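Putative pectin lyase (Geobacillus virus E2, PDB 7CHU) serves as the trimeric tailspike of a deep-sea thermophilic bacteriophage, with a pectate lyase-like fold, and probably engages the host surface. Local coordinates at residues Asn423-Gln437 with Ala447-Val461. Residues are numbered along the deposited sequence; the frame is centred on the assembly and turned at random.
Sequences NFIQPKGTNASFGIQ and AFVGANASGTDNSNV
The amide of Q426 reaches across to the loop 452-454 and joins it at both ends. Its OE1 accepts the backbone N of S454 at 2.7 Å, in the carbonyl plane and on a lone pair. Its NE2 donates to N452 O at 3.0 Å, nearly straight at 164°. The second N-H of NE2 goes to S433 OG, also close to the amide plane, so three bonds fix the rotation of this buried group. CG lies anti to the backbone N (chi1 -175°) and the chain runs on extended, which carries the amide to that loop.

Beyond it the two loops interlock. D457 OD1 takes the N-H of G429 at 2.7 Å, head-on to the hydrogen and through its anti lone pair. G429 O in turn accepts G455 N at 2.7 Å. S454 OG accepts T456 N, an ST turn that shapes this loop.

Nearer the backbone, Q426 CB meets V461 CG1 at 3.8 Å. At the start of 423-426, the amides of N423 and N460 stack with planes 22° apart.

Strands 433-437 and 447-451 pair antiparallel through six backbone bonds. The side chains of I436 and F448 lie side by side, I436 CG1 3.9 Å from F448 CE2. Both also pack on their counterparts in neighbouring subunits, at the trimer interface. N416 O accepts from S433 OG, and N416 ND2 bonds A432 O. The contact joins the beta hairpin 433-438/446-451 to the flanking pair 423-426/459-461, bonded V461 N to F424 O and Q426 N to S459 O, in the antiparallel region that follows the parallel beta-helix of this tailspike.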
loop_
_atom_site.group_PDB
_atom_site.type_symbol
_atom_site.label_atom_id
_atom_site.label_comp_id
_atom_site.label_asym_id
_atom_site.label_seq_id
_atom_site.Cartn_x
_atom_site.Cartn_y
_atom_site.Cartn_z
ATOM N N ASN A 423 32.906 3.029 21.335
ATOM C CA ASN A 423 33.020 1.841 22.156
ATOM C C ASN A 423 32.612 0.589 21.397
ATOM O O ASN A 423 31.855 0.629 20.427
ATOM C CB ASN A 423 32.159 1.974 23.413
ATOM C CG ASN A 423 32.496 3.207 24.205
ATOM O OD1 ASN A 423 31.627 4.018 24.517
ATOM N ND2 ASN A 423 33.757 3.350 24.547
ATOM N N PHE A 424 33.115 -0.532 21.882
ATOM C CA PHE A 424 32.700 -1.855 21.443
ATOM C C PHE A 424 31.919 -2.491 22.583
ATOM O O PHE A 424 32.459 -2.671 23.679
ATOM C CB PHE A 424 33.919 -2.698 21.062
ATOM C CG PHE A 424 34.685 -2.148 19.883
ATOM C CD1 PHE A 424 34.175 -2.270 18.594
ATOM C CD2 PHE A 424 35.908 -1.505 20.058
ATOM C CE1 PHE A 424 34.884 -1.761 17.485
ATOM C CE2 PHE A 424 36.614 -0.995 18.967
ATOM C CZ PHE A 424 36.089 -1.119 17.672
ATOM N N ILE A 425 30.653 -2.818 22.331
ATOM C CA ILE A 425 29.743 -3.301 23.365
ATOM C C ILE A 425 29.608 -4.811 23.250
ATOM O O ILE A 425 29.411 -5.340 22.152
ATOM C CB ILE A 425 28.370 -2.618 23.246
ATOM C CG1 ILE A 425 28.537 -1.118 23.506
ATOM C CG2 ILE A 425 27.375 -3.278 24.192
ATOM C CD1 ILE A 425 27.232 -0.350 23.561
ATOM N N GLN A 426 29.732 -5.502 24.375
ATOM C CA GLN A 426 29.554 -6.943 24.486
ATOM C C GLN A 426 28.177 -7.201 25.080
ATOM O O GLN A 426 27.987 -7.005 26.294
ATOM C CB GLN A 426 30.649 -7.557 25.375
ATOM C CG GLN A 426 30.617 -9.068 25.465
ATOM C CD GLN A 426 31.745 -9.616 26.348
ATOM O OE1 GLN A 426 31.624 -9.667 27.576
ATOM N NE2 GLN A 426 32.843 -10.017 25.725
ATOM N N PRO A 427 27.195 -7.647 24.287
ATOM C CA PRO A 427 25.820 -7.769 24.812
ATOM C C PRO A 427 25.663 -8.817 25.896
ATOM O O PRO A 427 25.023 -8.545 26.919
ATOM C CB PRO A 427 25.007 -8.129 23.560
ATOM C CG PRO A 427 25.807 -7.693 22.441
ATOM C CD PRO A 427 27.237 -7.876 22.836
ATOM N N LYS A 428 26.208 -10.023 25.695
ATOM C CA LYS A 428 26.126 -11.106 26.675
ATOM C C LYS A 428 27.453 -11.205 27.419
ATOM O O LYS A 428 28.456 -11.653 26.852
ATOM C CB LYS A 428 25.784 -12.435 26.002
ATOM C CG LYS A 428 25.669 -13.604 26.987
ATOM C CD LYS A 428 24.839 -14.724 26.389
ATOM C CE LYS A 428 24.374 -15.732 27.440
ATOM N NZ LYS A 428 23.425 -16.720 26.856
ATOM N N GLY A 429 27.448 -10.817 28.699
ATOM C CA GLY A 429 28.683 -10.693 29.459
ATOM C C GLY A 429 29.340 -12.008 29.821
ATOM O O GLY A 429 30.517 -12.016 30.199
ATOM N N THR A 430 28.616 -13.120 29.719
ATOM C CA THR A 430 29.186 -14.415 30.070
ATOM C C THR A 430 29.891 -15.090 28.907
ATOM O O THR A 430 30.496 -16.151 29.111
ATOM C CB THR A 430 28.109 -15.377 30.618
ATOM O OG1 THR A 430 27.048 -15.524 29.668
ATOM C CG2 THR A 430 27.536 -14.874 31.945
ATOM N N ASN A 431 29.836 -14.511 27.700
ATOM C CA ASN A 431 30.444 -15.115 26.522
ATOM C C ASN A 431 31.546 -14.213 25.985
ATOM O O ASN A 431 31.495 -12.991 26.138
ATOM C CB ASN A 431 29.415 -15.374 25.422
ATOM C CG ASN A 431 28.333 -16.367 25.849
ATOM O OD1 ASN A 431 28.482 -17.085 26.833
ATOM N ND2 ASN A 431 27.229 -16.389 25.113
ATOM N N ALA A 432 32.546 -14.831 25.358
ATOM C CA ALA A 432 33.573 -14.089 24.635
ATOM C C ALA A 432 32.964 -13.375 23.420
ATOM O O ALA A 432 31.768 -13.483 23.133
ATOM C CB ALA A 432 34.693 -15.035 24.201
ATOM N N SER A 433 33.805 -12.639 22.690
ATOM C CA SER A 433 33.406 -11.992 21.451
ATOM C C SER A 433 34.465 -12.279 20.397
ATOM O O SER A 433 35.658 -12.307 20.715
ATOM C CB SER A 433 33.271 -10.486 21.638
ATOM O OG SER A 433 32.517 -10.195 22.799
ATOM N N PHE A 434 34.035 -12.496 19.154
ATOM C CA PHE A 434 34.967 -12.701 18.049
ATOM C C PHE A 434 34.382 -12.065 16.804
ATOM O O PHE A 434 33.164 -11.922 16.686
ATOM C CB PHE A 434 35.252 -14.187 17.793
ATOM C CG PHE A 434 36.159 -14.794 18.810
ATOM C CD1 PHE A 434 37.549 -14.666 18.685
ATOM C CD2 PHE A 434 35.636 -15.471 19.894
ATOM C CE1 PHE A 434 38.388 -15.202 19.645
ATOM C CE2 PHE A 434 36.472 -16.018 20.887
ATOM C CZ PHE A 434 37.842 -15.905 20.758
ATOM N N GLY A 435 35.261 -11.674 15.883
ATOM C CA GLY A 435 34.790 -11.100 14.633
ATOM C C GLY A 435 35.870 -11.037 13.570
ATOM O O GLY A 435 37.067 -11.248 13.827
ATOM N N ILE A 436 35.406 -10.749 12.355
ATOM C CA ILE A 436 36.244 -10.402 11.210
ATOM C C ILE A 436 35.886 -8.987 10.776
ATOM O O ILE A 436 34.700 -8.639 10.697
ATOM C CB ILE A 436 36.027 -11.383 10.049
ATOM C CG1 ILE A 436 36.319 -12.816 10.478
ATOM C CG2 ILE A 436 36.887 -10.993 8.826
ATOM C CD1 ILE A 436 35.938 -13.839 9.399
ATOM N N GLN A 437 36.896 -8.163 10.517
ATOM C CA GLN A 437 36.649 -6.842 9.962
ATOM C C GLN A 437 37.542 -6.656 8.743
ATOM O O GLN A 437 38.741 -6.962 8.789
ATOM C CB GLN A 437 36.867 -5.741 11.003
ATOM C CG GLN A 437 38.228 -5.747 11.712
ATOM C CD GLN A 437 38.232 -4.825 12.933
ATOM O OE1 GLN A 437 37.236 -4.712 13.662
ATOM N NE2 GLN A 437 39.356 -4.163 13.162
ATOM N N ALA A 447 41.166 -8.410 9.096
ATOM C CA ALA A 447 41.599 -8.592 10.477
ATOM C C ALA A 447 40.638 -9.484 11.252
ATOM O O ALA A 447 39.422 -9.469 11.034
ATOM C CB ALA A 447 41.741 -7.246 11.202
ATOM N N PHE A 448 41.210 -10.266 12.165
ATOM C CA PHE A 448 40.486 -11.144 13.074
ATOM C C PHE A 448 40.661 -10.603 14.486
ATOM O O PHE A 448 41.788 -10.292 14.894
ATOM C CB PHE A 448 41.032 -12.569 12.979
ATOM C CG PHE A 448 40.866 -13.183 11.628
ATOM C CD1 PHE A 448 41.668 -12.787 10.561
ATOM C CD2 PHE A 448 39.868 -14.137 11.409
ATOM C CE1 PHE A 448 41.498 -13.340 9.309
ATOM C CE2 PHE A 448 39.683 -14.705 10.155
ATOM C CZ PHE A 448 40.512 -14.310 9.099
ATOM N N VAL A 449 39.552 -10.477 15.220
ATOM C CA VAL A 449 39.513 -9.747 16.481
ATOM C C VAL A 449 38.762 -10.592 17.499
ATOM O O VAL A 449 37.930 -11.430 17.143
ATOM C CB VAL A 449 38.844 -8.354 16.340
ATOM C CG1 VAL A 449 39.715 -7.414 15.500
ATOM C CG2 VAL A 449 37.447 -8.474 15.720
ATOM N N GLY A 450 39.089 -10.389 18.778
ATOM C CA GLY A 450 38.386 -11.092 19.840
ATOM C C GLY A 450 38.604 -10.473 21.204
ATOM O O GLY A 450 39.482 -9.626 21.395
ATOM N N ALA A 451 37.781 -10.911 22.158
ATOM C CA ALA A 451 37.835 -10.414 23.526
ATOM C C ALA A 451 37.252 -11.467 24.459
ATOM O O ALA A 451 36.356 -12.233 24.081
ATOM C CB ALA A 451 37.077 -9.088 23.674
ATOM N N ASN A 452 37.774 -11.503 25.682
ATOM C CA ASN A 452 37.207 -12.402 26.677
ATOM C C ASN A 452 35.828 -11.927 27.137
ATOM O O ASN A 452 35.451 -10.766 26.974
ATOM C CB ASN A 452 38.127 -12.516 27.893
ATOM C CG ASN A 452 39.195 -13.554 27.707
ATOM O OD1 ASN A 452 40.378 -13.247 27.745
ATOM N ND2 ASN A 452 38.783 -14.787 27.483
ATOM N N ALA A 453 35.080 -12.849 27.742
ATOM C CA ALA A 453 33.845 -12.478 28.418
ATOM C C ALA A 453 34.130 -11.445 29.498
ATOM O O ALA A 453 35.035 -11.618 30.318
ATOM C CB ALA A 453 33.179 -13.707 29.027
ATOM N N SER A 454 33.367 -10.351 29.471
ATOM C CA SER A 454 33.512 -9.264 30.435
ATOM C C SER A 454 32.910 -9.568 31.803
ATOM O O SER A 454 33.357 -8.986 32.794
ATOM C CB SER A 454 32.855 -7.992 29.883
ATOM O OG SER A 454 31.450 -8.074 30.088
ATOM N N GLY A 455 31.901 -10.431 31.880
ATOM C CA GLY A 455 31.154 -10.616 33.105
ATOM C C GLY A 455 29.914 -9.750 33.246
ATOM O O GLY A 455 29.075 -10.034 34.108
ATOM N N THR A 456 29.746 -8.724 32.418
ATOM C CA THR A 456 28.632 -7.792 32.568
ATOM C C THR A 456 27.966 -7.557 31.221
ATOM O O THR A 456 28.637 -7.167 30.260
ATOM C CB THR A 456 29.118 -6.463 33.162
ATOM O OG1 THR A 456 29.710 -6.713 34.440
ATOM C CG2 THR A 456 27.962 -5.477 33.325
ATOM N N ASP A 457 26.658 -7.804 31.139
ATOM C CA ASP A 457 25.959 -7.573 29.882
ATOM C C ASP A 457 26.071 -6.109 29.470
ATOM O O ASP A 457 26.040 -5.202 30.307
ATOM C CB ASP A 457 24.480 -7.966 29.982
ATOM C CG ASP A 457 24.268 -9.444 30.248
ATOM O OD1 ASP A 457 25.134 -10.276 29.900
ATOM O OD2 ASP A 457 23.191 -9.777 30.790
ATOM N N ASN A 458 26.221 -5.890 28.164
ATOM C CA ASN A 458 26.218 -4.556 27.546
ATOM C C ASN A 458 27.388 -3.682 27.994
ATOM O O ASN A 458 27.323 -2.456 27.886
ATOM C CB ASN A 458 24.885 -3.835 27.785
ATOM C CG ASN A 458 23.729 -4.507 27.069
ATOM O OD1 ASN A 458 23.862 -4.934 25.923
ATOM N ND2 ASN A 458 22.582 -4.595 27.736
ATOM N N SER A 459 28.479 -4.295 28.454
ATOM C CA SER A 459 29.670 -3.581 28.893
ATOM C C SER A 459 30.602 -3.241 27.716
ATOM O O SER A 459 30.508 -3.802 26.622
ATOM C CB SER A 459 30.427 -4.419 29.920
ATOM O OG SER A 459 31.105 -5.489 29.289
ATOM N N ASN A 460 31.527 -2.312 27.963
ATOM C CA ASN A 460 32.528 -1.931 26.974
ATOM C C ASN A 460 33.728 -2.860 27.068
ATOM O O ASN A 460 34.228 -3.128 28.163
ATOM C CB ASN A 460 32.976 -0.483 27.178
ATOM C CG ASN A 460 31.868 0.504 26.898
ATOM O OD1 ASN A 460 30.932 0.200 26.153
ATOM N ND2 ASN A 460 31.959 1.692 27.489
ATOM N N VAL A 461 34.181 -3.356 25.915
ATOM C CA VAL A 461 35.333 -4.250 25.863
ATOM C C VAL A 461 36.368 -3.720 24.872
ATOM O O VAL A 461 36.084 -2.875 24.017
ATOM C CB VAL A 461 34.925 -5.693 25.490
ATOM C CG1 VAL A 461 34.001 -6.268 26.545
ATOM C CG2 VAL A 461 34.260 -5.732 24.100
HETATM O O HOH W 1 35.124 -0.458 23.951
HETATM O O HOH W 2 22.348 -7.405 25.997
#